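Lipase (PDB 4OPM) probably hydrolyses the ester bonds of triacylglycerols and related lipids, as a putative bacterial lipase with the alpha/beta hydrolase fold. Local coordinates at residues Ser26-Gly30 and Arg103-Ala108; Ile32-Tyr36 and Lys100-Phe104; Asn59-Val63 and Met275-Glu279; Arg62-Leu67 and Glu281-Ile285; Gln88-Val94 and Lys209-Leu214. All coordinates share one frame. Where two conformers were deposited one is given. Numbering follows the deposited sequence.

Overall arrangement
In this alpha/beta hydrolase fold, interactions 1 and 2, centres about 5 Å apart, share R103 and F104: helix 94-107 packs on the adjacent antiparallel strands 22-29 and 32-39 at one edge of the sheet. Interactions 3 and 4, centres about 7 Å apart, share R62 and V63; helix 61-64 meets the successive helices 276-279 and 281-298, joining early and late chain, with interaction 3 beside the presumed catalytic histidine. The centres of interactions 2 and 3 are about 22 Å apart, on opposite sides of the chain's centre. Interaction 5, nested within the loops closed by interactions 3 and 4, ties helix 190-220 to the loop before helix 94-107 and touches interaction 2.

Interaction 1. Residues Ser26-Gly30 and Arg103-Ala108; sequences SLKVG and RFVEAA
L27 lays its CD2 methyl over the last turn of a helix, meeting A107 and A108, in a strand-on-helix packing at the edge of the alpha/beta hydrolase sheet. Residues 26-29 are extended, with phi/psi of -148°/124° at L27 and -129°/107° at V29, and belong to the outermost strand 22-29; 103-107 are helical, closing with the backbone bonds A107 N to R103 O (2.9 Å) and A108 N to F104 O (2.8 Å). The two short axes approach to 9.0 Å and cross at 115°. In register, V29 CA lies 6.3 Å from F104 CA. Further back along the strand, L27 CA lies 7.6 Å from A108 CA.

Strand alternation sets the pattern: L27 and V29 point toward the helix, S26 and K28 away. L27 (chi1 t, chi2 p) brings CD2 to 3.9 Å from A107 CB, 4.2 Å from A108 CB and 4.1 Å from F104 CE1. V29 (chi1 t) sets CG1 4.0 Å from R103 CB. No hydrogen bond crosses the contact, which buries 228 Å². R103 instead turns its guanidinium away, forming salt bridges with E99 (through NH1) and, within the helix, with E106 (R103 NH2 to E106 OE1 2.9 Å). A107, with only a methyl side chain, brings CB to 3.6 Å from V29 CG2.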
# COMPACT_ATOMS: atom_id res chain seq x y z
N SER A 26 5.07 -8.48 16.18
CA SER A 26 4.59 -7.29 16.88
C SER A 26 5.77 -6.50 17.42
O SER A 26 6.74 -7.10 17.88
CB SER A 26 3.64 -7.70 18.00
OG SER A 26 3.17 -6.59 18.75
N LEU A 27 5.69 -5.17 17.39
CA LEU A 27 6.76 -4.34 17.92
C LEU A 27 6.20 -3.05 18.50
O LEU A 27 5.51 -2.31 17.80
CB LEU A 27 7.80 -4.05 16.81
CG LEU A 27 9.06 -3.25 17.22
CD1 LEU A 27 9.94 -4.05 18.20
CD2 LEU A 27 9.86 -2.88 15.99
N LYS A 28 6.49 -2.78 19.78
CA LYS A 28 6.03 -1.54 20.40
C LYS A 28 7.09 -0.47 20.15
O LYS A 28 8.27 -0.68 20.44
CB LYS A 28 5.70 -1.71 21.89
CG LYS A 28 5.05 -0.46 22.50
CD LYS A 28 4.75 -0.63 23.98
CE LYS A 28 4.35 0.67 24.65
NZ LYS A 28 2.95 1.06 24.32
N VAL A 29 6.67 0.62 19.51
CA VAL A 29 7.51 1.77 19.17
C VAL A 29 6.78 3.02 19.69
O VAL A 29 5.75 3.41 19.13
CB VAL A 29 7.81 1.86 17.64
CG1 VAL A 29 8.83 2.95 17.33
CG2 VAL A 29 8.26 0.51 17.08
N GLY A 30 7.29 3.61 20.77
CA GLY A 30 6.65 4.75 21.40
C GLY A 30 5.26 4.37 21.86
O GLY A 30 5.08 3.35 22.53
N ARG A 103 10.16 5.70 12.32
CA ARG A 103 10.47 5.28 13.70
C ARG A 103 10.38 3.74 13.80
O ARG A 103 11.22 3.12 14.47
CB ARG A 103 9.54 5.94 14.73
CG ARG A 103 9.60 7.48 14.78
CD ARG A 103 10.86 8.05 15.43
NE ARG A 103 12.02 8.07 14.52
CZ ARG A 103 12.28 9.02 13.62
NH1 ARG A 103 11.45 10.04 13.46
NH2 ARG A 103 13.37 8.94 12.87
N PHE A 104 9.39 3.14 13.12
CA PHE A 104 9.21 1.70 13.07
C PHE A 104 10.41 1.03 12.37
O PHE A 104 10.94 0.06 12.90
CB PHE A 104 7.89 1.32 12.36
CG PHE A 104 7.83 -0.15 11.97
CD1 PHE A 104 7.56 -1.12 12.93
CD2 PHE A 104 8.09 -0.55 10.66
CE1 PHE A 104 7.53 -2.48 12.58
CE2 PHE A 104 8.05 -1.91 10.31
CZ PHE A 104 7.79 -2.86 11.27
N VAL A 105 10.84 1.55 11.20
CA VAL A 105 11.99 1.03 10.43
C VAL A 105 13.26 1.04 11.33
O VAL A 105 14.01 0.06 11.35
CB VAL A 105 12.20 1.81 9.10
CG1 VAL A 105 13.57 1.51 8.48
CG2 VAL A 105 11.08 1.51 8.11
N GLU A 106 13.45 2.13 12.08
CA GLU A 106 14.58 2.27 13.00
C GLU A 106 14.49 1.24 14.14
O GLU A 106 15.48 0.57 14.44
CB GLU A 106 14.62 3.70 13.56
CG GLU A 106 15.06 4.73 12.53
CD GLU A 106 15.12 6.17 13.02
OE1 GLU A 106 14.49 6.48 14.05
OE2 GLU A 106 15.78 6.99 12.34
N ALA A 107 13.31 1.11 14.77
CA ALA A 107 13.10 0.17 15.88
C ALA A 107 13.19 -1.30 15.43
O ALA A 107 13.62 -2.15 16.20
CB ALA A 107 11.77 0.44 16.55
N ALA A 108 12.83 -1.57 14.16
CA ALA A 108 12.89 -2.93 13.59
C ALA A 108 14.33 -3.29 13.19
O ALA A 108 14.59 -4.41 12.75
CB ALA A 108 11.95 -3.06 12.39

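Interaction 2. Residues Ile32-Tyr36 and Lys100-Phe104; sequences ITWSY and KLRRF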
# COMPACT_ATOMS: atom_id res chain seq x y z
N ILE A 32 2.83 3.30 19.81
CA ILE A 32 2.21 2.46 18.79
C ILE A 32 2.69 1.03 18.93
O ILE A 32 3.90 0.80 19.02
CB ILE A 32 2.52 2.97 17.34
CG1 ILE A 32 2.16 4.47 17.14
CG2 ILE A 32 1.86 2.07 16.25
CD1 ILE A 32 2.74 5.08 15.86
N THR A 33 1.75 0.07 18.92
CA THR A 33 2.10 -1.35 18.87
C THR A 33 1.89 -1.78 17.42
O THR A 33 0.74 -1.95 16.99
CB THR A 33 1.35 -2.20 19.89
OG1 THR A 33 1.62 -1.68 21.18
CG2 THR A 33 1.80 -3.67 19.86
N TRP A 34 2.98 -1.90 16.68
CA TRP A 34 2.92 -2.27 15.28
C TRP A 34 2.70 -3.76 15.10
O TRP A 34 3.40 -4.57 15.71
CB TRP A 34 4.21 -1.87 14.55
CG TRP A 34 4.39 -0.39 14.36
CD1 TRP A 34 4.96 0.48 15.24
CD2 TRP A 34 4.05 0.37 13.20
NE1 TRP A 34 5.00 1.75 14.69
CE2 TRP A 34 4.42 1.71 13.45
CE3 TRP A 34 3.45 0.04 11.96
CZ2 TRP A 34 4.23 2.73 12.51
CZ3 TRP A 34 3.26 1.06 11.02
CH2 TRP A 34 3.63 2.38 11.31
N SER A 35 1.76 -4.11 14.22
CA SER A 35 1.56 -5.48 13.74
C SER A 35 2.20 -5.51 12.35
O SER A 35 1.98 -4.57 11.57
CB SER A 35 0.07 -5.82 13.68
OG SER A 35 -0.14 -7.01 12.94
N TYR A 36 3.01 -6.53 12.05
CA TYR A 36 3.63 -6.61 10.74
C TYR A 36 3.94 -8.04 10.36
O TYR A 36 4.08 -8.90 11.24
CB TYR A 36 4.91 -5.75 10.63
CG TYR A 36 6.07 -6.17 11.52
CD1 TYR A 36 6.09 -5.82 12.88
CD2 TYR A 36 7.19 -6.80 10.99
CE1 TYR A 36 7.18 -6.16 13.69
CE2 TYR A 36 8.28 -7.15 11.80
CZ TYR A 36 8.27 -6.82 13.14
OH TYR A 36 9.33 -7.13 13.96
N LYS A 100 6.13 8.16 11.59
CA LYS A 100 6.00 7.01 12.51
C LYS A 100 6.48 5.72 11.82
O LYS A 100 7.07 4.86 12.48
CB LYS A 100 4.58 6.87 13.07
CG LYS A 100 4.18 8.01 14.01
CD LYS A 100 5.10 8.11 15.26
CE LYS A 100 4.68 9.18 16.23
NZ LYS A 100 4.88 10.56 15.68
N LEU A 101 6.31 5.62 10.49
CA LEU A 101 6.83 4.47 9.75
C LEU A 101 8.37 4.49 9.81
O LEU A 101 8.96 3.45 10.02
CB LEU A 101 6.32 4.48 8.30
CG LEU A 101 6.78 3.32 7.43
CD1 LEU A 101 6.18 1.99 7.88
CD2 LEU A 101 6.45 3.59 5.97
N ARG A 102 9.00 5.69 9.71
CA ARG A 102 10.46 5.79 9.85
C ARG A 102 10.89 5.30 11.26
O ARG A 102 11.87 4.55 11.37
CB ARG A 102 10.95 7.22 9.60
CG ARG A 102 12.45 7.43 9.82
CD ARG A 102 13.31 6.66 8.82
NE ARG A 102 14.72 6.68 9.21
CZ ARG A 102 15.60 5.75 8.88
NH1 ARG A 102 15.23 4.70 8.15
NH2 ARG A 102 16.86 5.85 9.27
N ARG A 103 10.16 5.70 12.32
CA ARG A 103 10.47 5.28 13.70
C ARG A 103 10.38 3.74 13.80
O ARG A 103 11.22 3.12 14.47
CB ARG A 103 9.54 5.94 14.73
CG ARG A 103 9.60 7.48 14.78
CD ARG A 103 10.86 8.05 15.43
NE ARG A 103 12.02 8.07 14.52
CZ ARG A 103 12.28 9.02 13.62
NH1 ARG A 103 11.45 10.04 13.46
NH2 ARG A 103 13.37 8.94 12.87
N PHE A 104 9.39 3.14 13.12
CA PHE A 104 9.21 1.70 13.07
C PHE A 104 10.41 1.03 12.37
O PHE A 104 10.94 0.06 12.90
CB PHE A 104 7.89 1.32 12.36
CG PHE A 104 7.83 -0.15 11.97
CD1 PHE A 104 7.56 -1.12 12.93
CD2 PHE A 104 8.09 -0.55 10.66
CE1 PHE A 104 7.53 -2.48 12.58
CE2 PHE A 104 8.05 -1.91 10.31
CZ PHE A 104 7.79 -2.86 11.27
O HOH W 1 6.27 4.14 15.15
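Three aromatic side chains, W34, Y36 and F104, form a cluster where helix 94-107 packs on strand 32-39 near the edge of the alpha/beta hydrolase sheet, the short axes crossing at -72° and 10.8 Å apart. F104 takes chi1 t (165°), which directs its ring at the strand. Its CB then sits over the face of the W34 five-membered ring, a CH-pi contact 3.8 Å from the centroid, while its CD1 reaches W34 CG at 3.6 Å. Y36, with chi1 p (65°), presents a ring face to the F104 edge: the centroids are 5.1 Å apart and the planes at 72°, a T-shaped pair. W34 (chi1 m) carries its six-membered ring to the helix backbone, CZ2 lying 3.6 Å from K100 O. I32 CD1 packs on K100 CG at 3.8 Å, whereas the K100 amine turns off to N96. Water 1 accepts from W34 NE1 (2.7 Å) and donates to K100 O (2.9 Å). Aromatic and apolar packing thus dominates, with the indole N-H satisfied through solvent.

Interaction 3. Residues Asn59-Val63 and Met275-Glu279; sequences NWNRV and MPILE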
# COMPACT_ATOMS: atom_id res chain seq x y z
N ASN A 59 -2.93 -7.37 2.10
CA ASN A 59 -3.12 -6.96 0.70
C ASN A 59 -1.90 -7.34 -0.17
O ASN A 59 -2.04 -7.48 -1.38
CB ASN A 59 -3.31 -5.44 0.60
CG ASN A 59 -4.59 -4.88 1.19
OD1 ASN A 59 -4.71 -3.66 1.33
ND2 ASN A 59 -5.58 -5.72 1.47
N TRP A 60 -0.71 -7.45 0.46
CA TRP A 60 0.54 -7.74 -0.22
C TRP A 60 0.89 -9.24 -0.26
O TRP A 60 1.93 -9.58 -0.82
CB TRP A 60 1.69 -6.99 0.47
CG TRP A 60 1.72 -5.53 0.15
CD1 TRP A 60 1.31 -4.50 0.95
CD2 TRP A 60 2.20 -4.93 -1.06
NE1 TRP A 60 1.49 -3.30 0.31
CE2 TRP A 60 2.06 -3.53 -0.92
CE3 TRP A 60 2.76 -5.44 -2.24
CZ2 TRP A 60 2.45 -2.64 -1.93
CZ3 TRP A 60 3.16 -4.56 -3.23
CH2 TRP A 60 3.02 -3.17 -3.06
N ASN A 61 0.06 -10.13 0.32
CA ASN A 61 0.39 -11.56 0.42
C ASN A 61 0.68 -12.23 -0.91
O ASN A 61 1.69 -12.94 -1.00
CB ASN A 61 -0.69 -12.35 1.16
CG ASN A 61 -0.69 -12.05 2.66
OD1 ASN A 61 0.24 -11.43 3.19
ND2 ASN A 61 -1.74 -12.46 3.35
N ARG A 62 -0.15 -11.98 -1.93
CA ARG A 62 -0.01 -12.60 -3.27
C ARG A 62 1.30 -12.18 -3.95
O ARG A 62 1.94 -13.00 -4.61
CB ARG A 62 -1.21 -12.24 -4.16
CG ARG A 62 -2.50 -12.78 -3.62
CD ARG A 62 -3.67 -12.51 -4.53
NE ARG A 62 -4.88 -12.88 -3.82
CZ ARG A 62 -5.82 -13.69 -4.28
NH1 ARG A 62 -5.75 -14.18 -5.51
NH2 ARG A 62 -6.86 -14.00 -3.52
N VAL A 63 1.69 -10.91 -3.79
CA VAL A 63 2.94 -10.40 -4.35
C VAL A 63 4.11 -10.89 -3.46
O VAL A 63 5.12 -11.38 -3.99
CB VAL A 63 2.91 -8.85 -4.46
CG1 VAL A 63 4.31 -8.27 -4.66
CG2 VAL A 63 1.98 -8.40 -5.59
N MSE A 275 -6.15 -1.98 -8.03
CA MSE A 275 -5.40 -2.89 -7.15
C MSE A 275 -4.67 -4.02 -7.92
O MSE A 275 -4.94 -5.22 -7.70
CB MSE A 275 -6.37 -3.47 -6.09
CG MSE A 275 -5.68 -3.95 -4.86
SE MSE A 275 -6.85 -3.63 -3.34
CE MSE A 275 -5.51 -3.92 -2.00
N PRO A 276 -3.63 -3.69 -8.74
CA PRO A 276 -2.88 -4.77 -9.44
C PRO A 276 -2.26 -5.83 -8.52
O PRO A 276 -2.11 -6.97 -8.94
CB PRO A 276 -1.77 -4.00 -10.15
CG PRO A 276 -2.33 -2.64 -10.39
CD PRO A 276 -3.12 -2.36 -9.13
N ILE A 277 -1.90 -5.46 -7.27
CA ILE A 277 -1.28 -6.39 -6.32
C ILE A 277 -2.23 -7.57 -5.97
O ILE A 277 -1.74 -8.64 -5.58
CB ILE A 277 -0.73 -5.69 -5.07
CG1 ILE A 277 -1.85 -5.01 -4.23
CG2 ILE A 277 0.37 -4.68 -5.49
CD1 ILE A 277 -1.40 -4.49 -2.84
N LEU A 278 -3.55 -7.38 -6.12
CA LEU A 278 -4.53 -8.46 -5.90
C LEU A 278 -5.19 -8.91 -7.21
O LEU A 278 -5.65 -10.05 -7.30
CB LEU A 278 -5.63 -8.04 -4.90
CG LEU A 278 -5.21 -7.88 -3.42
CD1 LEU A 278 -6.42 -7.53 -2.57
CD2 LEU A 278 -4.61 -9.16 -2.87
N GLU A 279 -5.22 -8.03 -8.24
CA GLU A 279 -5.87 -8.38 -9.52
C GLU A 279 -4.93 -9.08 -10.52
O GLU A 279 -5.41 -9.75 -11.44
CB GLU A 279 -6.39 -7.11 -10.21
CG GLU A 279 -7.46 -6.34 -9.44
CD GLU A 279 -7.85 -5.05 -10.14
OE1 GLU A 279 -8.40 -5.12 -11.26
OE2 GLU A 279 -7.54 -3.96 -9.59
O HOH W 2 -0.58 -9.02 -3.09
O HOH W 3 -4.99 -12.56 -7.74
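Apolar packing centres on I277, whose CA-to-CB bond points toward 59-63 and which has 110 Å² covered by that segment. Its CD1 stands over the six-membered ring of W60 in a CH-pi contact, 4.1 Å from the centroid; CG2 touches W60 CZ3 at 3.6 Å, and I277 CB lies 3.9 Å from V63 CG2. Other methyls make van der Waals contacts with polar atoms: L278 CD2 with N59 O (3.4 Å) and R62 NE (3.8 Å), and CE of the selenomethionine M275 with N59 OD1 (3.4 Å).

No direct hydrogen bond joins the segments; water does so instead. Water 2 donates to N59 O (2.7 Å) and I277 O (2.8 Å) and accepts from V63 N (3.0 Å). Water 3 donates to L278 O (2.6 Å) and accepts weakly from R62 NH1 (2.9 Å).

M275 follows H274 of a probable Ser-His-Asp triad with S120 and D245. W60 and I277 both rest on strand 114-119, I277 also on strand 137-143, while V63 continues onto helix 281-298.

Interaction 4. Residues Arg62-Leu67 and Glu281-Ile285; sequences RVAHYL and EQLVI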
# COMPACT_ATOMS: atom_id res chain seq x y z
N ARG A 62 -0.15 -11.98 -1.93
CA ARG A 62 -0.01 -12.60 -3.27
C ARG A 62 1.30 -12.18 -3.95
O ARG A 62 1.94 -13.00 -4.61
CB ARG A 62 -1.21 -12.24 -4.16
CG ARG A 62 -2.50 -12.78 -3.62
CD ARG A 62 -3.67 -12.51 -4.53
NE ARG A 62 -4.88 -12.88 -3.82
CZ ARG A 62 -5.82 -13.69 -4.28
NH1 ARG A 62 -5.75 -14.18 -5.51
NH2 ARG A 62 -6.86 -14.00 -3.52
N VAL A 63 1.69 -10.91 -3.79
CA VAL A 63 2.94 -10.40 -4.35
C VAL A 63 4.11 -10.89 -3.46
O VAL A 63 5.12 -11.38 -3.99
CB VAL A 63 2.91 -8.85 -4.46
CG1 VAL A 63 4.31 -8.27 -4.66
CG2 VAL A 63 1.98 -8.40 -5.59
N ALA A 64 3.98 -10.74 -2.12
CA ALA A 64 5.05 -11.12 -1.18
C ALA A 64 5.46 -12.59 -1.36
O ALA A 64 6.63 -12.92 -1.24
CB ALA A 64 4.63 -10.87 0.26
N HIS A 65 4.49 -13.46 -1.70
CA HIS A 65 4.75 -14.89 -1.94
C HIS A 65 5.96 -15.10 -2.89
O HIS A 65 6.71 -16.05 -2.72
CB HIS A 65 3.49 -15.54 -2.54
CG HIS A 65 3.69 -16.94 -3.04
ND1 HIS A 65 3.71 -18.01 -2.18
CD2 HIS A 65 3.83 -17.39 -4.32
CE1 HIS A 65 3.87 -19.08 -2.94
NE2 HIS A 65 3.96 -18.75 -4.24
N TYR A 66 6.14 -14.20 -3.89
CA TYR A 66 7.21 -14.33 -4.88
C TYR A 66 8.51 -13.62 -4.48
O TYR A 66 9.49 -13.71 -5.21
CB TYR A 66 6.74 -13.76 -6.24
CG TYR A 66 5.59 -14.55 -6.82
CD1 TYR A 66 5.82 -15.71 -7.55
CD2 TYR A 66 4.27 -14.17 -6.59
CE1 TYR A 66 4.77 -16.48 -8.03
CE2 TYR A 66 3.20 -14.94 -7.06
CZ TYR A 66 3.46 -16.09 -7.79
OH TYR A 66 2.44 -16.87 -8.27
N LEU A 67 8.50 -12.92 -3.34
CA LEU A 67 9.64 -12.10 -2.93
C LEU A 67 10.36 -12.63 -1.69
O LEU A 67 11.52 -12.28 -1.47
CB LEU A 67 9.15 -10.66 -2.65
CG LEU A 67 8.55 -9.91 -3.85
CD1 LEU A 67 7.86 -8.66 -3.41
CD2 LEU A 67 9.60 -9.63 -4.93
N GLU A 281 -1.15 -10.24 -9.61
CA GLU A 281 0.13 -10.35 -8.88
C GLU A 281 1.27 -10.95 -9.71
O GLU A 281 2.42 -10.54 -9.55
CB GLU A 281 -0.02 -11.10 -7.54
CG GLU A 281 -0.21 -12.61 -7.69
CD GLU A 281 -1.59 -13.11 -8.06
OE1 GLU A 281 -2.47 -12.29 -8.42
OE2 GLU A 281 -1.81 -14.34 -7.96
N GLN A 282 0.97 -11.91 -10.62
CA GLN A 282 2.05 -12.52 -11.41
C GLN A 282 2.61 -11.52 -12.43
O GLN A 282 3.82 -11.50 -12.68
CB GLN A 282 1.55 -13.80 -12.10
CG GLN A 282 1.15 -14.88 -11.08
CD GLN A 282 0.21 -15.91 -11.68
OE1 GLN A 282 0.21 -16.17 -12.89
NE2 GLN A 282 -0.59 -16.55 -10.82
N LEU A 283 1.74 -10.66 -12.97
CA LEU A 283 2.15 -9.60 -13.91
C LEU A 283 2.92 -8.49 -13.18
O LEU A 283 3.85 -7.93 -13.75
CB LEU A 283 0.93 -9.04 -14.66
CG LEU A 283 0.14 -10.11 -15.49
CD1 LEU A 283 -0.95 -9.45 -16.32
CD2 LEU A 283 1.07 -10.93 -16.40
N VAL A 284 2.55 -8.21 -11.92
CA VAL A 284 3.27 -7.23 -11.09
C VAL A 284 4.70 -7.74 -10.85
O VAL A 284 5.66 -7.02 -11.08
CB VAL A 284 2.50 -6.98 -9.77
CG1 VAL A 284 3.38 -6.27 -8.72
CG2 VAL A 284 1.21 -6.20 -10.04
N ILE A 285 4.82 -9.01 -10.42
CA ILE A 285 6.11 -9.65 -10.13
C ILE A 285 6.97 -9.75 -11.39
O ILE A 285 8.18 -9.56 -11.32
CB ILE A 285 5.86 -11.02 -9.45
CG1 ILE A 285 5.42 -10.81 -7.96
CG2 ILE A 285 7.03 -11.99 -9.57
CD1 ILE A 285 6.56 -10.19 -7.02
O HOH W 3 -4.99 -12.56 -7.74
O HOH W 4 -0.02 -16.21 -7.70
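This is a partly buried packing contact, apolar on one side and water-bridged on the other, joining residues 62-67, which begin on helix 61-64, to the first turn of helix 281-298. In the alpha/beta hydrolase fold it sets the C-terminal helix against the segment that follows sheet strand 46-50. The backbones come close at one point, where the CA atoms of V63 and E281 are 5.3 Å apart. I285 fills the apolar part: its CD1 lies 3.8 Å from V63 CG1, 3.7 Å from Y66 CB and 3.7 Å from L67 CD2. V63 CG2 adds V284 CG1 at 4.0 Å and E281 CB at 3.9 Å.

E281 uses its aliphatic part as well, CG packing on R62 CB at 3.7 Å, and sends its carboxylate to two waters. Water 3 donates to E281 OE1 (2.6 Å) and accepts from R62 NH1 (2.9 Å), so guanidinium and carboxylate are bridged, weakly on the R62 side. Water 4 donates to E281 OE2 (2.6 Å), accepts from Q282 NE2 (3.2 Å) and is hydrogen-bonded to Y66 OH (2.6 Å).

Beyond the contact, L67 continues along helix 281-298 to Y288, V289 and L292 and touches V73 of strand 72-76; A64 packs on I75 of that strand, and V63 meets I277 of helix 276-279.

Interaction 5. Residues Gln88-Val94 and Lys209-Leu214; sequences QDFDYSV and KLVDQL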
# COMPACT_ATOMS: atom_id res chain seq x y z
N GLN A 88 -6.44 6.58 21.28
CA GLN A 88 -7.77 6.98 20.83
C GLN A 88 -7.74 8.33 20.10
O GLN A 88 -8.60 8.56 19.24
CB GLN A 88 -8.76 7.02 22.00
CG GLN A 88 -9.18 5.64 22.53
CD GLN A 88 -9.92 4.78 21.52
OE1 GLN A 88 -9.38 3.79 21.00
NE2 GLN A 88 -11.16 5.13 21.22
N ASP A 89 -6.74 9.20 20.41
CA ASP A 89 -6.58 10.53 19.82
C ASP A 89 -5.43 10.59 18.79
O ASP A 89 -4.90 11.67 18.49
CB ASP A 89 -6.33 11.56 20.95
CG ASP A 89 -4.97 11.42 21.63
OD1 ASP A 89 -4.55 10.27 21.91
OD2 ASP A 89 -4.31 12.46 21.84
N PHE A 90 -5.05 9.43 18.22
CA PHE A 90 -3.94 9.35 17.26
C PHE A 90 -4.09 10.30 16.06
O PHE A 90 -5.19 10.54 15.55
CB PHE A 90 -3.77 7.91 16.76
CG PHE A 90 -2.52 7.68 15.94
CD1 PHE A 90 -1.27 7.67 16.54
CD2 PHE A 90 -2.59 7.50 14.56
CE1 PHE A 90 -0.10 7.49 15.78
CE2 PHE A 90 -1.43 7.33 13.79
CZ PHE A 90 -0.19 7.33 14.41
N ASP A 91 -2.94 10.83 15.61
CA ASP A 91 -2.81 11.70 14.44
C ASP A 91 -2.62 10.82 13.17
O ASP A 91 -1.51 10.31 12.92
CB ASP A 91 -1.65 12.68 14.65
CG ASP A 91 -1.22 13.49 13.44
OD1 ASP A 91 -1.99 13.52 12.44
OD2 ASP A 91 -0.15 14.11 13.49
N TYR A 92 -3.68 10.69 12.36
CA TYR A 92 -3.68 9.86 11.15
C TYR A 92 -3.24 10.60 9.87
O TYR A 92 -3.46 10.09 8.77
CB TYR A 92 -5.08 9.26 10.93
CG TYR A 92 -5.46 8.24 11.97
CD1 TYR A 92 -5.14 6.89 11.81
CD2 TYR A 92 -6.18 8.61 13.11
CE1 TYR A 92 -5.51 5.94 12.75
CE2 TYR A 92 -6.55 7.67 14.07
CZ TYR A 92 -6.20 6.33 13.89
OH TYR A 92 -6.57 5.40 14.82
N SER A 93 -2.61 11.79 10.00
CA SER A 93 -2.17 12.51 8.80
C SER A 93 -1.05 11.77 8.09
O SER A 93 -0.27 11.07 8.74
CB SER A 93 -1.70 13.92 9.17
OG SER A 93 -0.43 13.88 9.79
N VAL A 94 -0.97 11.91 6.75
CA VAL A 94 0.08 11.29 5.92
C VAL A 94 1.49 11.69 6.47
O VAL A 94 2.29 10.79 6.68
CB VAL A 94 -0.10 11.58 4.41
CG1 VAL A 94 1.10 11.10 3.58
CG2 VAL A 94 -1.38 10.93 3.90
N LYS A 209 -11.33 9.01 10.24
CA LYS A 209 -10.34 9.99 10.72
C LYS A 209 -9.24 10.18 9.66
O LYS A 209 -8.85 11.31 9.38
CB LYS A 209 -9.74 9.57 12.07
CG LYS A 209 -10.71 9.74 13.23
CD LYS A 209 -10.14 9.21 14.53
CE LYS A 209 -11.02 9.60 15.70
NZ LYS A 209 -10.49 9.08 16.98
N LEU A 210 -8.77 9.06 9.07
CA LEU A 210 -7.75 9.05 8.01
C LEU A 210 -8.24 9.88 6.82
O LEU A 210 -7.52 10.75 6.33
CB LEU A 210 -7.44 7.60 7.58
CG LEU A 210 -6.43 6.85 8.44
CD1 LEU A 210 -6.74 5.36 8.48
CD2 LEU A 210 -5.02 7.06 7.92
N VAL A 211 -9.49 9.62 6.37
CA VAL A 211 -10.12 10.32 5.24
C VAL A 211 -10.24 11.82 5.55
O VAL A 211 -9.89 12.64 4.70
CB VAL A 211 -11.48 9.68 4.87
CG1 VAL A 211 -12.31 10.58 3.96
CG2 VAL A 211 -11.25 8.32 4.22
N ASP A 212 -10.70 12.19 6.75
CA ASP A 212 -10.84 13.61 7.10
C ASP A 212 -9.49 14.34 7.02
O ASP A 212 -9.44 15.48 6.54
CB ASP A 212 -11.46 13.77 8.49
CG ASP A 212 -12.94 13.45 8.51
OD1 ASP A 212 -13.60 13.62 7.45
OD2 ASP A 212 -13.47 13.14 9.60
N GLN A 213 -8.40 13.66 7.46
CA GLN A 213 -7.03 14.17 7.43
C GLN A 213 -6.56 14.34 5.99
O GLN A 213 -5.86 15.30 5.66
CB GLN A 213 -6.08 13.23 8.21
CG GLN A 213 -6.32 13.18 9.72
CD GLN A 213 -5.89 14.43 10.42
OE1 GLN A 213 -4.70 14.70 10.60
NE2 GLN A 213 -6.86 15.22 10.86
N LEU A 214 -6.94 13.38 5.11
CA LEU A 214 -6.58 13.41 3.69
C LEU A 214 -7.26 14.60 2.99
O LEU A 214 -6.62 15.30 2.21
CB LEU A 214 -7.02 12.11 3.00
CG LEU A 214 -6.02 11.02 2.92
CD1 LEU A 214 -6.65 9.80 2.25
CD2 LEU A 214 -4.79 11.47 2.11
O HOH W 5 -7.76 10.63 16.53
O HOH W 6 -4.58 11.00 6.36
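An Asx turn and a serine N-cap shape the loop that leads into helix 94-107, and this loop packs on the long helix 190-220, which lies in the insertion between sheet strands 137-143 and 237-242 and is probably part of the cap that alpha/beta hydrolases commonly carry there. D91 OD1 accepts from S93 N at 3.1 Å (N-H...O angle 161°), which defines the Asx turn; S93, at the N-cap position, uses OG to cap the backbone N of N96. The bend brings Y92 and S93 against the helix, with CA-to-CA distances of 5.2 Å for Y92 and L210 and 5.3 Å for S93 and Q213.

Y92 is the most covered residue, with 108 Å² buried by 209-214. With chi1 m its ring lies along the helix, CD1 3.6 Å from L210 CG and CD2 3.8 Å from K209 CB, and its hydroxyl goes on to Q206 one turn earlier. Q213 packs its CG 4.3 Å from Y92 CB. V94 CG2 meets L214 CD2 at 3.9 Å.

Two waters bridge the segments. Water 6 donates to Y92 O (2.8 Å) and L210 O (3.0 Å), while water 5 donates to F90 O (2.8 Å) and accepts from K209 NZ (3.2 Å).

V94 and L214 both extend the packing to L121 of helix 121-132, which starts right after S120, the presumed nucleophile, and L210 reaches L97 of helix 94-107.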